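Local atomic coordinates of uncharacterized protein conserved in bacteria (Streptococcus suis, PDB entry 4FZ4), a protein that probably mediates attachment of the bacterium to host cells, as a surface antigen with a helical glycosaminoglycan-binding domain. Residues A[103-108]-A[139-144]. Numbering follows the deposited sequence.
Sequences EEEYNA and GRIKQR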
ATOM      1  N   GLU A 103     -14.698  11.293   4.034  1.00 47.81           N
ATOM      2  CA  GLU A 103     -14.076  12.230   3.109  1.00 43.85           C
ATOM      3  C   GLU A 103     -12.939  12.987   3.789  1.00 40.67           C
ATOM      4  O   GLU A 103     -11.887  13.206   3.196  1.00 45.85           O
ATOM      5  CB  GLU A 103     -15.111  13.235   2.599  1.00 44.92           C
ATOM      6  CG  GLU A 103     -16.476  12.645   2.247  1.00 63.05           C
ATOM      7  CD  GLU A 103     -16.406  11.506   1.240  1.00 77.57           C
ATOM      8  OE1 GLU A 103     -15.709  11.664   0.214  1.00 82.71           O
ATOM      9  OE2 GLU A 103     -17.059  10.459   1.472  1.00 75.37           O
ATOM     10  N   GLU A 104     -13.157  13.368   5.043  1.00 34.58           N
ATOM     11  CA  GLU A 104     -12.171  14.120   5.816  1.00 41.67           C
ATOM     12  C   GLU A 104     -10.928  13.316   6.193  1.00 47.03           C
ATOM     13  O   GLU A 104      -9.805  13.810   6.047  1.00 50.31           O
ATOM     14  CB  GLU A 104     -12.821  14.668   7.089  1.00 43.17           C
ATOM     15  CG  GLU A 104     -13.995  15.597   6.831  1.00 55.37           C
ATOM     16  CD  GLU A 104     -14.871  15.786   8.056  1.00 72.16           C
ATOM     17  OE1 GLU A 104     -15.825  16.590   7.984  1.00 76.05           O
ATOM     18  OE2 GLU A 104     -14.609  15.125   9.085  1.00 75.64           O
ATOM     19  N   GLU A 105     -11.124  12.095   6.696  1.00 33.86           N
ATOM     20  CA  GLU A 105      -9.993  11.255   7.083  1.00 26.06           C
ATOM     21  C   GLU A 105      -9.179  10.974   5.821  1.00 30.09           C
ATOM     22  O   GLU A 105      -7.961  11.131   5.799  1.00 36.41           O
ATOM     23  CB  GLU A 105     -10.484   9.940   7.703  1.00 29.90           C
ATOM     24  CG  GLU A 105     -11.233  10.096   9.028  1.00 35.26           C
ATOM     25  CD  GLU A 105     -10.320  10.256  10.228  1.00 35.53           C
ATOM     26  OE1 GLU A 105      -9.109  10.491  10.039  1.00 35.76           O
ATOM     27  OE2 GLU A 105     -10.819  10.153  11.370  1.00 46.65           O
ATOM     28  N   TYR A 106      -9.874  10.586   4.765  1.00 28.17           N
ATOM     29  CA  TYR A 106      -9.234  10.288   3.492  1.00 27.16           C
ATOM     30  C   TYR A 106      -8.378  11.455   2.986  1.00 32.59           C
ATOM     31  O   TYR A 106      -7.185  11.295   2.734  1.00 40.05           O
ATOM     32  CB  TYR A 106     -10.302   9.952   2.453  1.00 24.09           C
ATOM     33  CG  TYR A 106      -9.755   9.830   1.055  1.00 27.00           C
ATOM     34  CD1 TYR A 106      -8.818   8.849   0.738  1.00 27.31           C
ATOM     35  CD2 TYR A 106     -10.143  10.716   0.052  1.00 36.73           C
ATOM     36  CE1 TYR A 106      -8.281   8.754  -0.534  1.00 24.55           C
ATOM     37  CE2 TYR A 106      -9.607  10.629  -1.231  1.00 36.21           C
ATOM     38  CZ  TYR A 106      -8.677   9.649  -1.514  1.00 35.18           C
ATOM     39  OH  TYR A 106      -8.126   9.568  -2.771  1.00 49.17           O
ATOM     40  N   ASN A 107      -8.995  12.624   2.842  1.00 30.80           N
ATOM     41  CA  ASN A 107      -8.298  13.808   2.347  1.00 37.20           C
ATOM     42  C   ASN A 107      -7.129  14.233   3.213  1.00 38.62           C
ATOM     43  O   ASN A 107      -6.077  14.614   2.709  1.00 39.77           O
ATOM     44  CB  ASN A 107      -9.268  14.982   2.213  1.00 24.87           C
ATOM     45  CG  ASN A 107     -10.210  14.825   1.038  1.00 55.38           C
ATOM     46  OD1 ASN A 107     -11.160  15.589   0.887  1.00 57.57           O
ATOM     47  ND2 ASN A 107      -9.949  13.836   0.194  1.00 54.41           N
ATOM     48  N   ALA A 108      -7.314  14.160   4.522  1.00 30.64           N
ATOM     49  CA  ALA A 108      -6.274  14.564   5.451  1.00 27.64           C
ATOM     50  C   ALA A 108      -5.128  13.568   5.630  1.00 32.66           C
ATOM     51  O   ALA A 108      -3.986  13.974   5.783  1.00 27.95           O
ATOM     52  CB  ALA A 108      -6.899  14.853   6.811  1.00 33.49           C
ATOM     53  N   GLY A 139      -8.358   3.048  10.435  1.00 24.76           N
ATOM     54  CA  GLY A 139      -9.115   2.515  11.551  1.00 25.42           C
ATOM     55  C   GLY A 139     -10.315   3.381  11.890  1.00 21.77           C
ATOM     56  O   GLY A 139     -11.422   2.885  12.100  1.00 31.88           O
ATOM     57  N   ARG A 140     -10.107   4.688  11.941  1.00 25.12           N
ATOM     58  CA  ARG A 140     -11.197   5.594  12.261  1.00 25.42           C
ATOM     59  C   ARG A 140     -12.261   5.516  11.175  1.00 32.16           C
ATOM     60  O   ARG A 140     -13.454   5.488  11.458  1.00 47.15           O
ATOM     61  CB  ARG A 140     -10.664   7.022  12.413  1.00 28.99           C
ATOM     62  CG  ARG A 140      -9.726   7.180  13.627  1.00 33.12           C
ATOM     63  CD  ARG A 140      -9.468   8.657  13.954  1.00 36.67           C
ATOM     64  NE  ARG A 140      -8.709   9.326  12.898  1.00 35.15           N
ATOM     65  CZ  ARG A 140      -7.378   9.338  12.821  1.00 30.72           C
ATOM     66  NH1 ARG A 140      -6.648   8.727  13.743  1.00 26.91           N
ATOM     67  NH2 ARG A 140      -6.779   9.944  11.802  1.00 39.93           N
ATOM     68  N   ILE A 141     -11.826   5.465   9.925  1.00 32.43           N
ATOM     69  CA  ILE A 141     -12.771   5.365   8.830  1.00 30.34           C
ATOM     70  C   ILE A 141     -13.641   4.121   9.036  1.00 36.03           C
ATOM     71  O   ILE A 141     -14.859   4.162   8.849  1.00 37.25           O
ATOM     72  CB  ILE A 141     -12.031   5.281   7.480  1.00 32.37           C
ATOM     73  CG1 ILE A 141     -11.504   6.662   7.107  1.00 35.55           C
ATOM     74  CG2 ILE A 141     -12.946   4.725   6.401  1.00 24.78           C
ATOM     75  CD1 ILE A 141     -10.916   6.741   5.710  1.00 34.15           C
ATOM     76  N   LYS A 142     -13.013   3.023   9.448  1.00 32.02           N
ATOM     77  CA  LYS A 142     -13.739   1.784   9.670  1.00 27.35           C
ATOM     78  C   LYS A 142     -14.721   1.829  10.838  1.00 32.17           C
ATOM     79  O   LYS A 142     -15.728   1.108  10.838  1.00 32.70           O
ATOM     80  CB  LYS A 142     -12.759   0.617   9.814  1.00 27.68           C
ATOM     81  CG  LYS A 142     -12.188   0.201   8.466  1.00 35.50           C
ATOM     82  CD  LYS A 142     -11.223  -0.958   8.555  1.00 29.54           C
ATOM     83  CE  LYS A 142     -10.737  -1.380   7.165  1.00 25.93           C
ATOM     84  NZ  LYS A 142      -9.617  -2.375   7.268  1.00 34.77           N
ATOM     85  N   GLN A 143     -14.440   2.664  11.831  1.00 36.82           N
ATOM     86  CA  GLN A 143     -15.366   2.803  12.946  1.00 34.93           C
ATOM     87  C   GLN A 143     -16.605   3.494  12.392  1.00 39.48           C
ATOM     88  O   GLN A 143     -17.725   3.140  12.733  1.00 40.18           O
ATOM     89  CB  GLN A 143     -14.771   3.667  14.050  1.00 38.22           C
ATOM     90  CG  GLN A 143     -13.686   2.993  14.843  1.00 58.65           C
ATOM     91  CD  GLN A 143     -13.604   3.532  16.258  1.00 68.61           C
ATOM     92  OE1 GLN A 143     -13.723   4.740  16.482  1.00 69.83           O
ATOM     93  NE2 GLN A 143     -13.395   2.639  17.223  1.00 66.16           N
ATOM     94  N   ARG A 144     -16.385   4.487  11.530  1.00 36.28           N
ATOM     95  CA  ARG A 144     -17.477   5.236  10.912  1.00 30.36           C
ATOM     96  C   ARG A 144     -18.387   4.252  10.197  1.00 34.13           C
ATOM     97  O   ARG A 144     -19.567   4.112  10.522  1.00 41.05           O
ATOM     98  CB  ARG A 144     -16.913   6.227   9.891  1.00 35.02           C
ATOM     99  CG  ARG A 144     -17.475   7.630   9.975  1.00 57.42           C
ATOM    100  CD  ARG A 144     -18.964   7.704   9.698  1.00 60.16           C
ATOM    101  NE  ARG A 144     -19.751   7.745  10.924  1.00 64.74           N
ATOM    102  CZ  ARG A 144     -21.003   8.185  10.989  1.00 66.23           C
ATOM    103  NH1 ARG A 144     -21.608   8.622   9.892  1.00 63.29           N
ATOM    104  NH2 ARG A 144     -21.650   8.190  12.147  1.00 64.53           N
TER
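Glu105 and Arg140 meet because the Glu105 side chain bends at chi2 (-81°), while that of Arg140 runs extended through CD and bends at chi3 (-66°), so that carboxylate and guanidinium come together along one flank of the helix pair. The setting is an antiparallel helix pair of an all-helical protein, the short helix 100-110 lying against the long helix 123-152, and it illustrates how a surface ion pair can sit beside a small apolar contact. The two segment axes approach to 9.7 Å. Arg140 takes the carboxylate side-on, with NE and NH2 each directed at a different oxygen. Arg140 NE donates to Glu105 OE2 at 2.7 Å. Arg140 NH2 reaches Glu105 OE1 at 3.0 Å. Both oxygens are approached on their syn sides and lie close to the guanidinium plane, yet the two flat groups are turned 34° apart, so the donors stand somewhat off the carboxylate plane. A weak third bond from NE to OE1 completes the pairing.

The next residue, Ile141, brings its CG1 to within 3.5 Å of Glu105 CB, and the two side chains pass each other in opposite directions. The methylene part of the glutamate thus packs on the isoleucine while its charged end serves Arg140. Val89 and Leu92 of helix 66-95 also touch Ile141, and Val89 touches Tyr106 as well, tying the pair to a third helix. At the inner end of the contact, Ile141 CD1 lies 4.1 Å from the backbone N of Tyr106.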